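Local coordinates for hypothetical protein PA2201 (Pseudomonas aeruginosa, PDB 2FEF) that is of unknown function but is probably an immunity protein that protects its host bacterium against a DNase toxin of the PoNe type, at residues F148-Q151 with L152-G156; D178-L181 with D182-A186; Y267-D271 with G272-A276; H279-G282 with D283-D286. All blocks are in the same frame, centred on the assembly; numbering follows the deposited sequence.

Contact 1. Residues F148-Q151 with L152-G156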
ATOM      1  N   PHE B 148      -1.943  19.721 -10.028  1.00 24.39           N
ATOM      2  CA  PHE B 148      -1.666  18.645 -11.013  1.00 24.92           C
ATOM      3  C   PHE B 148      -1.797  19.150 -12.429  1.00 24.23           C
ATOM      4  O   PHE B 148      -1.100  18.662 -13.345  1.00 24.61           O
ATOM      5  CB  PHE B 148      -2.647  17.442 -10.836  1.00 24.06           C
ATOM      6  CG  PHE B 148      -2.479  16.729  -9.531  1.00 24.89           C
ATOM      7  CD1 PHE B 148      -1.423  15.853  -9.334  1.00 23.65           C
ATOM      8  CD2 PHE B 148      -3.419  16.908  -8.499  1.00 29.54           C
ATOM      9  CE1 PHE B 148      -1.263  15.158  -8.106  1.00 24.40           C
ATOM     10  CE2 PHE B 148      -3.293  16.202  -7.249  1.00 29.94           C
ATOM     11  CZ  PHE B 148      -2.206  15.344  -7.061  1.00 26.50           C
ATOM     12  N   ALA B 149      -2.729  20.088 -12.651  1.00 24.96           N
ATOM     13  CA  ALA B 149      -2.894  20.640 -14.014  1.00 24.72           C
ATOM     14  C   ALA B 149      -1.680  21.548 -14.330  1.00 24.85           C
ATOM     15  O   ALA B 149      -1.133  21.522 -15.446  1.00 24.22           O
ATOM     16  CB  ALA B 149      -4.201  21.416 -14.142  1.00 24.24           C
ATOM     17  N   LEU B 150      -1.257  22.324 -13.338  1.00 24.51           N
ATOM     18  CA  LEU B 150      -0.042  23.162 -13.467  1.00 25.03           C
ATOM     19  C   LEU B 150       1.142  22.262 -13.833  1.00 25.60           C
ATOM     20  O   LEU B 150       1.876  22.562 -14.777  1.00 27.13           O
ATOM     21  CB  LEU B 150       0.262  23.915 -12.145  1.00 23.89           C
ATOM     22  CG  LEU B 150       1.616  24.660 -12.117  1.00 25.53           C
ATOM     23  CD1 LEU B 150       1.619  25.720 -13.220  1.00 22.58           C
ATOM     24  CD2 LEU B 150       1.768  25.269 -10.738  1.00 22.96           C
ATOM     25  N   GLN B 151       1.329  21.163 -13.084  1.00 25.58           N
ATOM     26  CA  GLN B 151       2.440  20.246 -13.366  1.00 26.04           C
ATOM     27  C   GLN B 151       2.350  19.696 -14.808  1.00 24.84           C
ATOM     28  O   GLN B 151       3.344  19.646 -15.531  1.00 23.84           O
ATOM     29  CB  GLN B 151       2.434  19.035 -12.393  1.00 25.74           C
ATOM     30  CG  GLN B 151       3.717  18.174 -12.578  1.00 28.10           C
ATOM     31  CD  GLN B 151       3.598  16.796 -11.983  1.00 29.25           C
ATOM     32  OE1 GLN B 151       2.903  15.932 -12.533  1.00 29.80           O
ATOM     33  NE2 GLN B 151       4.299  16.566 -10.870  1.00 27.02           N
ATOM     34  N   LEU B 152       1.158  19.262 -15.211  1.00 23.93           N
ATOM     35  CA  LEU B 152       1.012  18.648 -16.540  1.00 23.76           C
ATOM     36  C   LEU B 152       1.396  19.626 -17.651  1.00 24.14           C
ATOM     37  O   LEU B 152       2.092  19.237 -18.607  1.00 24.89           O
ATOM     38  CB  LEU B 152      -0.420  18.137 -16.749  1.00 24.18           C
ATOM     39  CG  LEU B 152      -0.670  16.822 -16.004  1.00 23.13           C
ATOM     40  CD1 LEU B 152      -2.231  16.595 -16.024  1.00 27.26           C
ATOM     41  CD2 LEU B 152       0.096  15.688 -16.652  1.00 26.05           C
ATOM     42  N   LEU B 153       0.954  20.877 -17.546  1.00 22.71           N
ATOM     43  CA  LEU B 153       1.239  21.836 -18.619  1.00 24.79           C
ATOM     44  C   LEU B 153       2.663  22.344 -18.498  1.00 24.48           C
ATOM     45  O   LEU B 153       3.398  22.321 -19.478  1.00 24.42           O
ATOM     46  CB  LEU B 153       0.220  22.995 -18.663  1.00 24.51           C
ATOM     47  CG  LEU B 153      -1.066  22.688 -19.446  1.00 26.90           C
ATOM     48  CD1 LEU B 153      -1.734  21.359 -19.004  1.00 27.48           C
ATOM     49  CD2 LEU B 153      -2.055  23.817 -19.371  1.00 26.74           C
ATOM     50  N   ALA B 154       3.064  22.777 -17.294  1.00 24.75           N
ATOM     51  CA  ALA B 154       4.420  23.358 -17.140  1.00 24.31           C
ATOM     52  C   ALA B 154       5.522  22.331 -17.395  1.00 24.62           C
ATOM     53  O   ALA B 154       6.557  22.658 -18.030  1.00 24.45           O
ATOM     54  CB  ALA B 154       4.578  23.996 -15.740  1.00 24.28           C
HETATM   55  N   MSE B 155       5.295  21.077 -16.965  1.00 24.51           N
HETATM   56  CA  MSE B 155       6.355  20.077 -17.126  1.00 24.77           C
HETATM   57  C   MSE B 155       6.345  19.613 -18.555  1.00 24.64           C
HETATM   58  O   MSE B 155       7.368  19.239 -19.075  1.00 25.60           O
HETATM   59  CB  MSE B 155       6.277  18.902 -16.130  1.00 25.00           C
HETATM   60  CG  MSE B 155       6.430  19.260 -14.600  1.00 26.08           C
HETATM   61 SE   MSE B 155       8.035  20.445 -14.340  1.00 40.21          SE
HETATM   62  CE  MSE B 155       7.258  22.185 -14.297  1.00 42.68           C
ATOM     63  N   GLY B 156       5.189  19.670 -19.207  1.00 25.38           N
ATOM     64  CA  GLY B 156       5.131  19.448 -20.680  1.00 24.56           C
ATOM     65  C   GLY B 156       6.072  20.398 -21.439  1.00 23.97           C
ATOM     66  O   GLY B 156       6.783  19.995 -22.359  1.00 23.92           O
TER

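Contact 2. Residues D178-L181 with D182-A186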
ATOM      1  N   ASP B 178      -7.682  28.417 -16.832  1.00 26.86           N
ATOM      2  CA  ASP B 178      -7.642  29.840 -16.500  1.00 26.70           C
ATOM      3  C   ASP B 178      -6.491  30.556 -17.208  1.00 26.96           C
ATOM      4  O   ASP B 178      -5.862  29.976 -18.096  1.00 26.84           O
ATOM      5  CB  ASP B 178      -7.605  30.047 -14.968  1.00 26.77           C
ATOM      6  CG  ASP B 178      -6.253  29.722 -14.337  1.00 27.73           C
ATOM      7  OD1 ASP B 178      -5.422  28.985 -14.934  1.00 25.23           O
ATOM      8  OD2 ASP B 178      -6.031  30.193 -13.192  1.00 30.22           O
ATOM      9  N   ARG B 179      -6.205  31.803 -16.831  1.00 25.99           N
ATOM     10  CA  ARG B 179      -5.260  32.613 -17.597  1.00 26.31           C
ATOM     11  C   ARG B 179      -3.878  31.954 -17.682  1.00 26.41           C
ATOM     12  O   ARG B 179      -3.322  31.793 -18.774  1.00 26.21           O
ATOM     13  CB  ARG B 179      -5.136  34.016 -17.018  1.00 25.94           C
ATOM     14  CG  ARG B 179      -4.151  34.923 -17.819  1.00 27.46           C
ATOM     15  CD  ARG B 179      -4.248  36.367 -17.387  1.00 32.74           C
ATOM     16  NE  ARG B 179      -5.417  37.031 -17.944  1.00 35.19           N
ATOM     17  CZ  ARG B 179      -5.750  38.298 -17.691  1.00 37.24           C
ATOM     18  NH1 ARG B 179      -5.006  39.024 -16.868  1.00 37.66           N
ATOM     19  NH2 ARG B 179      -6.832  38.833 -18.259  1.00 36.52           N
ATOM     20  N   LEU B 180      -3.349  31.556 -16.532  1.00 25.78           N
ATOM     21  CA  LEU B 180      -2.025  30.916 -16.497  1.00 26.45           C
ATOM     22  C   LEU B 180      -1.976  29.622 -17.319  1.00 26.04           C
ATOM     23  O   LEU B 180      -1.066  29.437 -18.131  1.00 25.64           O
ATOM     24  CB  LEU B 180      -1.539  30.662 -15.054  1.00 26.40           C
ATOM     25  CG  LEU B 180      -0.241  29.839 -14.947  1.00 26.77           C
ATOM     26  CD1 LEU B 180       0.972  30.554 -15.572  1.00 24.53           C
ATOM     27  CD2 LEU B 180       0.046  29.438 -13.512  1.00 25.52           C
ATOM     28  N   LEU B 181      -2.952  28.745 -17.126  1.00 25.56           N
ATOM     29  CA  LEU B 181      -2.959  27.487 -17.889  1.00 26.35           C
ATOM     30  C   LEU B 181      -3.065  27.769 -19.392  1.00 26.93           C
ATOM     31  O   LEU B 181      -2.420  27.075 -20.201  1.00 27.15           O
ATOM     32  CB  LEU B 181      -4.088  26.530 -17.435  1.00 25.60           C
ATOM     33  CG  LEU B 181      -3.993  25.969 -16.002  1.00 25.55           C
ATOM     34  CD1 LEU B 181      -5.230  25.081 -15.644  1.00 24.88           C
ATOM     35  CD2 LEU B 181      -2.622  25.263 -15.725  1.00 27.78           C
ATOM     36  N   ASP B 182      -3.862  28.774 -19.768  1.00 27.29           N
ATOM     37  CA  ASP B 182      -3.926  29.201 -21.172  1.00 28.23           C
ATOM     38  C   ASP B 182      -2.583  29.714 -21.722  1.00 28.59           C
ATOM     39  O   ASP B 182      -2.199  29.340 -22.843  1.00 28.71           O
ATOM     40  CB  ASP B 182      -5.027  30.243 -21.410  1.00 28.90           C
ATOM     41  CG  ASP B 182      -6.437  29.637 -21.393  1.00 30.72           C
ATOM     42  OD1 ASP B 182      -6.572  28.395 -21.350  1.00 31.72           O
ATOM     43  OD2 ASP B 182      -7.414  30.425 -21.439  1.00 30.60           O
ATOM     44  N   TYR B 183      -1.867  30.544 -20.957  1.00 27.67           N
ATOM     45  CA  TYR B 183      -0.498  30.940 -21.334  1.00 28.27           C
ATOM     46  C   TYR B 183       0.452  29.757 -21.472  1.00 28.60           C
ATOM     47  O   TYR B 183       1.217  29.698 -22.432  1.00 28.40           O
ATOM     48  CB  TYR B 183       0.081  31.974 -20.362  1.00 29.17           C
ATOM     49  CG  TYR B 183      -0.286  33.387 -20.758  1.00 30.16           C
ATOM     50  CD1 TYR B 183      -1.569  33.870 -20.558  1.00 30.22           C
ATOM     51  CD2 TYR B 183       0.667  34.243 -21.316  1.00 32.49           C
ATOM     52  CE1 TYR B 183      -1.919  35.173 -20.920  1.00 31.97           C
ATOM     53  CE2 TYR B 183       0.330  35.553 -21.679  1.00 33.43           C
ATOM     54  CZ  TYR B 183      -0.973  36.001 -21.476  1.00 33.09           C
ATOM     55  OH  TYR B 183      -1.337  37.277 -21.835  1.00 33.17           O
ATOM     56  N   LEU B 184       0.407  28.824 -20.517  1.00 28.10           N
ATOM     57  CA  LEU B 184       1.278  27.638 -20.573  1.00 27.57           C
ATOM     58  C   LEU B 184       0.998  26.752 -21.782  1.00 28.44           C
ATOM     59  O   LEU B 184       1.917  26.194 -22.365  1.00 29.69           O
ATOM     60  CB  LEU B 184       1.203  26.826 -19.280  1.00 25.98           C
ATOM     61  CG  LEU B 184       1.758  27.549 -18.040  1.00 26.92           C
ATOM     62  CD1 LEU B 184       1.586  26.694 -16.787  1.00 26.34           C
ATOM     63  CD2 LEU B 184       3.244  27.933 -18.270  1.00 26.25           C
ATOM     64  N   GLY B 185      -0.272  26.600 -22.145  1.00 28.61           N
ATOM     65  CA  GLY B 185      -0.629  25.766 -23.291  1.00 29.35           C
ATOM     66  C   GLY B 185      -0.808  26.457 -24.622  1.00 30.25           C
ATOM     67  O   GLY B 185      -1.125  25.796 -25.623  1.00 30.22           O
ATOM     68  N   ALA B 186      -0.598  27.772 -24.644  1.00 30.69           N
ATOM     69  CA  ALA B 186      -0.914  28.607 -25.807  1.00 31.43           C
ATOM     70  C   ALA B 186      -0.261  28.127 -27.103  1.00 31.40           C
ATOM     71  O   ALA B 186      -0.948  27.962 -28.113  1.00 31.66           O
ATOM     72  CB  ALA B 186      -0.555  30.071 -25.533  1.00 32.02           C
TER

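Contact 3. Residues Y267-D271 with G272-A276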
ATOM      1  N   TYR B 267       8.737  32.115 -23.690  1.00 27.93           N
ATOM      2  CA  TYR B 267       9.089  33.485 -24.105  1.00 29.06           C
ATOM      3  C   TYR B 267      10.502  33.657 -24.631  1.00 28.75           C
ATOM      4  O   TYR B 267      10.756  34.600 -25.366  1.00 27.47           O
ATOM      5  CB  TYR B 267       8.868  34.487 -22.978  1.00 30.55           C
ATOM      6  CG  TYR B 267       7.443  34.922 -22.818  1.00 34.25           C
ATOM      7  CD1 TYR B 267       6.524  34.117 -22.179  1.00 35.74           C
ATOM      8  CD2 TYR B 267       7.010  36.145 -23.314  1.00 38.12           C
ATOM      9  CE1 TYR B 267       5.208  34.511 -22.023  1.00 38.18           C
ATOM     10  CE2 TYR B 267       5.684  36.555 -23.168  1.00 39.07           C
ATOM     11  CZ  TYR B 267       4.796  35.738 -22.508  1.00 38.62           C
ATOM     12  OH  TYR B 267       3.478  36.128 -22.353  1.00 39.62           O
ATOM     13  N   GLY B 268      11.417  32.766 -24.273  1.00 28.60           N
ATOM     14  CA  GLY B 268      12.763  32.796 -24.877  1.00 29.79           C
ATOM     15  C   GLY B 268      13.693  33.883 -24.367  1.00 30.42           C
ATOM     16  O   GLY B 268      14.790  34.084 -24.899  1.00 30.01           O
ATOM     17  N   TRP B 269      13.271  34.564 -23.315  1.00 30.44           N
ATOM     18  CA  TRP B 269      14.031  35.683 -22.795  1.00 31.39           C
ATOM     19  C   TRP B 269      15.294  35.275 -22.026  1.00 30.62           C
ATOM     20  O   TRP B 269      15.471  34.104 -21.681  1.00 29.74           O
ATOM     21  CB  TRP B 269      13.131  36.532 -21.905  1.00 32.82           C
ATOM     22  CG  TRP B 269      12.521  35.794 -20.740  1.00 33.56           C
ATOM     23  CD1 TRP B 269      13.036  34.718 -20.048  1.00 34.32           C
ATOM     24  CD2 TRP B 269      11.301  36.123 -20.109  1.00 35.79           C
ATOM     25  NE1 TRP B 269      12.205  34.373 -19.026  1.00 33.73           N
ATOM     26  CE2 TRP B 269      11.120  35.210 -19.045  1.00 36.06           C
ATOM     27  CE3 TRP B 269      10.321  37.096 -20.353  1.00 37.28           C
ATOM     28  CZ2 TRP B 269      10.008  35.244 -18.223  1.00 36.11           C
ATOM     29  CZ3 TRP B 269       9.225  37.138 -19.539  1.00 36.59           C
ATOM     30  CH2 TRP B 269       9.072  36.211 -18.479  1.00 36.72           C
ATOM     31  N   ASP B 270      16.163  36.260 -21.780  1.00 28.83           N
ATOM     32  CA  ASP B 270      17.335  36.076 -20.921  1.00 28.60           C
ATOM     33  C   ASP B 270      16.877  36.011 -19.477  1.00 27.49           C
ATOM     34  O   ASP B 270      16.468  37.020 -18.906  1.00 26.97           O
ATOM     35  CB  ASP B 270      18.331  37.231 -21.133  1.00 28.60           C
ATOM     36  CG  ASP B 270      19.631  37.039 -20.361  1.00 30.88           C
ATOM     37  OD1 ASP B 270      19.712  36.160 -19.481  1.00 31.72           O
ATOM     38  OD2 ASP B 270      20.583  37.797 -20.618  1.00 34.76           O
ATOM     39  N   ASP B 271      16.905  34.804 -18.910  1.00 26.94           N
ATOM     40  CA  ASP B 271      16.298  34.541 -17.609  1.00 26.83           C
ATOM     41  C   ASP B 271      17.318  34.640 -16.489  1.00 26.45           C
ATOM     42  O   ASP B 271      17.073  34.178 -15.395  1.00 25.02           O
ATOM     43  CB  ASP B 271      15.594  33.174 -17.595  1.00 26.71           C
ATOM     44  CG  ASP B 271      16.564  32.015 -17.754  1.00 27.16           C
ATOM     45  OD1 ASP B 271      17.807  32.271 -17.861  1.00 25.37           O
ATOM     46  OD2 ASP B 271      16.100  30.866 -17.702  1.00 27.34           O
ATOM     47  N   GLY B 272      18.468  35.273 -16.758  1.00 26.49           N
ATOM     48  CA  GLY B 272      19.538  35.296 -15.775  1.00 27.30           C
ATOM     49  C   GLY B 272      19.123  35.790 -14.390  1.00 27.45           C
ATOM     50  O   GLY B 272      19.513  35.208 -13.372  1.00 27.91           O
ATOM     51  N   VAL B 273      18.338  36.854 -14.335  1.00 27.52           N
ATOM     52  CA  VAL B 273      17.882  37.396 -13.052  1.00 28.72           C
ATOM     53  C   VAL B 273      17.102  36.343 -12.228  1.00 28.99           C
ATOM     54  O   VAL B 273      17.203  36.295 -10.988  1.00 29.32           O
ATOM     55  CB  VAL B 273      17.075  38.716 -13.233  1.00 29.50           C
ATOM     56  CG1 VAL B 273      15.737  38.508 -13.936  1.00 29.07           C
ATOM     57  CG2 VAL B 273      16.920  39.452 -11.893  1.00 33.11           C
ATOM     58  N   LEU B 274      16.410  35.453 -12.926  1.00 27.07           N
ATOM     59  CA  LEU B 274      15.588  34.467 -12.229  1.00 26.89           C
ATOM     60  C   LEU B 274      16.378  33.258 -11.705  1.00 26.69           C
ATOM     61  O   LEU B 274      15.923  32.541 -10.804  1.00 25.45           O
ATOM     62  CB  LEU B 274      14.449  34.013 -13.138  1.00 26.95           C
ATOM     63  CG  LEU B 274      13.626  35.131 -13.785  1.00 26.32           C
ATOM     64  CD1 LEU B 274      12.599  34.478 -14.664  1.00 28.02           C
ATOM     65  CD2 LEU B 274      12.979  36.042 -12.727  1.00 27.39           C
ATOM     66  N   ARG B 275      17.560  33.024 -12.267  1.00 27.17           N
ATOM     67  CA  ARG B 275      18.373  31.860 -11.870  1.00 28.05           C
ATOM     68  C   ARG B 275      18.941  31.971 -10.461  1.00 28.66           C
ATOM     69  O   ARG B 275      19.371  30.965  -9.877  1.00 30.14           O
ATOM     70  CB  ARG B 275      19.497  31.628 -12.891  1.00 28.87           C
ATOM     71  CG  ARG B 275      18.888  31.259 -14.209  1.00 29.28           C
ATOM     72  CD  ARG B 275      19.773  30.436 -15.065  1.00 31.89           C
ATOM     73  NE  ARG B 275      19.026  30.084 -16.255  1.00 27.96           N
ATOM     74  CZ  ARG B 275      19.219  28.993 -16.980  1.00 30.84           C
ATOM     75  NH1 ARG B 275      20.148  28.114 -16.626  1.00 27.98           N
ATOM     76  NH2 ARG B 275      18.441  28.775 -18.048  1.00 28.41           N
ATOM     77  N   ALA B 276      18.962  33.180  -9.918  1.00 28.17           N
ATOM     78  CA  ALA B 276      19.325  33.388  -8.510  1.00 28.38           C
ATOM     79  C   ALA B 276      18.358  32.668  -7.581  1.00 28.34           C
ATOM     80  O   ALA B 276      18.723  32.354  -6.436  1.00 29.42           O
ATOM     81  CB  ALA B 276      19.362  34.869  -8.193  1.00 29.71           C
TER
HETATM   82  O   HOH W   1      17.705  38.382 -16.676  1.00 33.40           O

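Contact 4. Residues H279-G282 with D283-D286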
ATOM      1  N   HIS B 279      14.139  28.356  -6.378  1.00 24.29           N
ATOM      2  CA  HIS B 279      12.868  27.754  -6.816  1.00 24.14           C
ATOM      3  C   HIS B 279      12.731  27.692  -8.342  1.00 23.92           C
ATOM      4  O   HIS B 279      11.772  27.130  -8.850  1.00 24.24           O
ATOM      5  CB  HIS B 279      11.691  28.518  -6.194  1.00 23.79           C
ATOM      6  CG  HIS B 279      11.769  28.616  -4.691  1.00 23.23           C
ATOM      7  ND1 HIS B 279      11.245  27.656  -3.843  1.00 22.98           N
ATOM      8  CD2 HIS B 279      12.363  29.534  -3.894  1.00 24.63           C
ATOM      9  CE1 HIS B 279      11.498  27.997  -2.591  1.00 23.36           C
ATOM     10  NE2 HIS B 279      12.159  29.136  -2.595  1.00 21.95           N
ATOM     11  N   TYR B 280      13.685  28.268  -9.071  1.00 23.62           N
ATOM     12  CA  TYR B 280      13.628  28.332 -10.528  1.00 24.42           C
ATOM     13  C   TYR B 280      14.347  27.122 -11.131  1.00 24.35           C
ATOM     14  O   TYR B 280      15.457  26.751 -10.710  1.00 25.30           O
ATOM     15  CB  TYR B 280      14.336  29.641 -11.012  1.00 23.77           C
ATOM     16  CG  TYR B 280      14.192  29.926 -12.492  1.00 23.37           C
ATOM     17  CD1 TYR B 280      12.988  30.401 -13.017  1.00 23.49           C
ATOM     18  CD2 TYR B 280      15.273  29.741 -13.371  1.00 23.98           C
ATOM     19  CE1 TYR B 280      12.849  30.652 -14.373  1.00 23.99           C
ATOM     20  CE2 TYR B 280      15.150  30.005 -14.729  1.00 24.88           C
ATOM     21  CZ  TYR B 280      13.930  30.476 -15.227  1.00 22.00           C
ATOM     22  OH  TYR B 280      13.804  30.730 -16.581  1.00 24.50           O
ATOM     23  N   LEU B 281      13.786  26.549 -12.179  1.00 24.18           N
ATOM     24  CA  LEU B 281      14.388  25.340 -12.771  1.00 23.89           C
ATOM     25  C   LEU B 281      15.204  25.667 -14.017  1.00 24.63           C
ATOM     26  O   LEU B 281      14.906  25.181 -15.122  1.00 23.58           O
ATOM     27  CB  LEU B 281      13.260  24.329 -13.092  1.00 23.35           C
ATOM     28  CG  LEU B 281      12.607  23.773 -11.814  1.00 25.38           C
ATOM     29  CD1 LEU B 281      11.185  23.237 -12.137  1.00 25.45           C
ATOM     30  CD2 LEU B 281      13.499  22.689 -11.227  1.00 29.53           C
ATOM     31  N   GLY B 282      16.261  26.459 -13.826  1.00 24.38           N
ATOM     32  CA  GLY B 282      17.134  26.867 -14.932  1.00 25.33           C
ATOM     33  C   GLY B 282      17.678  25.719 -15.760  1.00 24.98           C
ATOM     34  O   GLY B 282      17.744  25.831 -16.976  1.00 24.61           O
ATOM     35  N   ASP B 283      18.047  24.602 -15.121  1.00 24.84           N
ATOM     36  CA  ASP B 283      18.645  23.478 -15.886  1.00 25.66           C
ATOM     37  C   ASP B 283      17.637  22.842 -16.827  1.00 24.50           C
ATOM     38  O   ASP B 283      17.998  22.281 -17.867  1.00 22.89           O
ATOM     39  CB  ASP B 283      19.313  22.413 -14.979  1.00 26.41           C
ATOM     40  CG  ASP B 283      18.307  21.426 -14.372  1.00 29.17           C
ATOM     41  OD1 ASP B 283      17.606  21.801 -13.400  1.00 33.18           O
ATOM     42  OD2 ASP B 283      18.235  20.268 -14.861  1.00 30.44           O
ATOM     43  N   LEU B 284      16.354  22.930 -16.457  1.00 23.88           N
ATOM     44  CA  LEU B 284      15.310  22.403 -17.310  1.00 24.48           C
ATOM     45  C   LEU B 284      14.931  23.365 -18.410  1.00 24.37           C
ATOM     46  O   LEU B 284      14.621  22.928 -19.533  1.00 24.26           O
ATOM     47  CB  LEU B 284      14.067  21.983 -16.501  1.00 23.49           C
ATOM     48  CG  LEU B 284      14.333  20.830 -15.530  1.00 25.38           C
ATOM     49  CD1 LEU B 284      13.023  20.371 -14.856  1.00 23.80           C
ATOM     50  CD2 LEU B 284      14.978  19.626 -16.294  1.00 26.70           C
ATOM     51  N   VAL B 285      14.961  24.666 -18.101  1.00 23.96           N
ATOM     52  CA  VAL B 285      14.892  25.672 -19.166  1.00 23.75           C
ATOM     53  C   VAL B 285      15.922  25.337 -20.241  1.00 24.61           C
ATOM     54  O   VAL B 285      15.601  25.282 -21.431  1.00 23.46           O
ATOM     55  CB  VAL B 285      15.041  27.105 -18.609  1.00 24.57           C
ATOM     56  CG1 VAL B 285      15.102  28.145 -19.775  1.00 25.08           C
ATOM     57  CG2 VAL B 285      13.866  27.407 -17.616  1.00 25.78           C
ATOM     58  N   ASP B 286      17.169  25.101 -19.819  1.00 24.33           N
ATOM     59  CA  ASP B 286      18.243  24.807 -20.756  1.00 24.92           C
ATOM     60  C   ASP B 286      17.966  23.531 -21.551  1.00 24.49           C
ATOM     61  O   ASP B 286      18.156  23.521 -22.767  1.00 24.29           O
ATOM     62  CB  ASP B 286      19.598  24.736 -20.020  1.00 25.26           C
ATOM     63  CG  ASP B 286      20.006  26.072 -19.393  1.00 27.24           C
ATOM     64  OD1 ASP B 286      19.482  27.137 -19.822  1.00 28.67           O
ATOM     65  OD2 ASP B 286      20.874  26.065 -18.463  1.00 28.02           O
TER

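Contact 1. Residues F148-Q151 with L152-G156
Four backbone bonds join F148-Q151 to L152-G156 within helix 146-158, each linking a carbonyl to the amide four residues on. L152 N donates to F148 O at 3.0 Å and L153 N to A149 O, while A154 N and M155 N reach L150 O and Q151 O, both at 2.8 Å.

Side chains also crowd against these carbonyls. L152 CG comes to 3.3 Å from F148 O, and A154 CB and M155 CB lie close to L150 O and Q151 O, one turn back.

Between side chains the contact is apolar. Q151 CG meets CG of the selenomethionine M155 at 3.6 Å, the two chains crossing at about a right angle. M155 bends at chi2 and chi3, and its SE and CE run away from the glutamine. L150 CD1 touches A154 CB more loosely, at 4.3 Å. These two face helices 179-189 and 258-267, with L150 against L180 and E259 and A154 against M258 and A262. F148 meets the ring of W111 and packs on R54 of the second subunit.

CG of Q151 stands anti to the backbone N (chi1 -172°) and the chain runs on extended, bringing NE2 to the carbonyls of S84 and A252. Its methylene part therefore packs along its own helix while its polar end is satisfied by neighbouring parts of the fold, as a buried amide requires. Y104 OH bonds L152 O. The chemistry is that of a central helix: peptide groups paired internally, mostly hydrocarbon turned outward, and the one amide among it bonded to carbonyls of its neighbours.

Contact 2. Residues D178-L181 with D182-A186
Y183 leans back along helix 179-189 onto R179, one turn earlier. Its CB lies 3.6 Å from L180 O. Further out, CD1 passes 3.3 Å from R179 O, which sits in the plane of the ring at its edge. CD1 and CE1 both then touch R179 CG, the nearer at 3.8 Å. With CG of R179 opposite its own backbone N (chi1 -179°), the arginine runs beside the tyrosine and points the same way, its guanidinium plane turned 62° from the ring. The ring also meets F211, its CE2 side approaches Y267 OH, and a bound 1,2-ethanediol, probably from the crystallisation liquor, lies nearby.

The polar end of R179 is held by E212 through a salt bridge at NH1 and by S195 O at NE. At the start of the helix, D178 is the N-cap: its OD1 takes a weak bond from L181 N at 3.3 Å and also binds Y146 OH, and OD2 accepts from F199 N. D182 N closes the first turn on D178 O at 2.9 Å. On the buried face L180 CD1 rests on L184 CG at 4.0 Å.

This amphipathic start of a helix thus has leucines inward, while its charged groups are tied to neighbouring helices and loops and probably well fixed.

Contact 3. Residues Y267-D271 with G272-A276
D271 and R275 are joined by a salt bridge at a tight bend where an Asx turn leads into the short helix 272-275. The arginine grips the carboxylate side-on, one nitrogen to each oxygen. NE lies 3.0 Å from OD1 of D271. NH2 is 3.2 Å from OD2 of D271, on that oxygen's syn lone pair, and OD2 lies in the guanidinium plane. The planes of the two groups are 60° apart, and NE meets OD1 34° out of the carboxylate plane. D271 CG stands between its backbone N and carbonyl carbon (chi1 65°), which turns the carboxylate toward the arginine. Both ends have second partners, for Y280 OH binds OD2 of D271 and D286 pairs with NH2 of R275. The result is a small charged network joining this bend to helix 282-292.

G272 N is held by D270, whose OD1 accepts at 3.1 Å; this bond, from a side chain to the amide two residues on, defines the Asx turn. D271 O then receives L274 N at 2.9 Å, from well above the carbonyl plane, and only weakly R275 N, as befits so short and loosely bonded a helix. L274 turns inward, its CD1 4.4 Å from W269 NE1, and packs on A223 and L226 of helix 223-234. A water completes the bend, accepting from V273 N and donating to D270 O, each at 2.9 Å.

Contact 4. Residues H279-G282 with D283-D286
Y280 and V285 meet at about a right angle, CG2 of the valine lying 3.5 Å from the tyrosine OH and 3.9 Å from CZ. The same methyl is close to L281 O, so it is wedged between a phenol and a carbonyl. That carbonyl accepts twice: V285 N lies in its plane at 3.0 Å, with a nearly straight N-H, while L284 N comes at the same distance from well above the plane. D286 N continues the pattern by bonding G282 O, and L281 CB packs against L284 CB at 4.2 Å.

The next shell sets these groups in place. CG of Y280 is trans to the backbone N (chi1 -172°), which carries the ring toward V285 and the hydroxyl to D271. S261 OG holds L281 N, and G282 N makes a weak 3.2 Å bond back to Y280 O, an inverse gamma-turn centred on L281. Outward again, D283 is bound to R30 and D286 to R275 by salt bridges, while L284 and V285 rest on L158 of helix 146-158.

With L281 as N-cap, its carbonyl taking the amide four residues on, this is the first turn of alpha-helix 282-292, entered here through an inverse gamma-turn.

Contacts 1 and 2 lie on neighbouring helices that touch directly: L150 and L153 of contact 1 pack against L181 and L184 of contact 2. Contact 1, whose centre is about 3 Å from that of the chain, is wholly buried; contact 2, with its centre about 13 Å from the same point, keeps a buried leucine face but adds charged residues tied to neighbouring helices and loops. Contacts 3 and 4 are partly buried and lie farther out, on consecutive pieces of chain, and are joined by side-chain polar bonds between them. Y183 against Y267 OH links contact 2 to contact 3. Toward the periphery, turns and ion pairs are added to the helix bonding and hydrocarbon packing of the core.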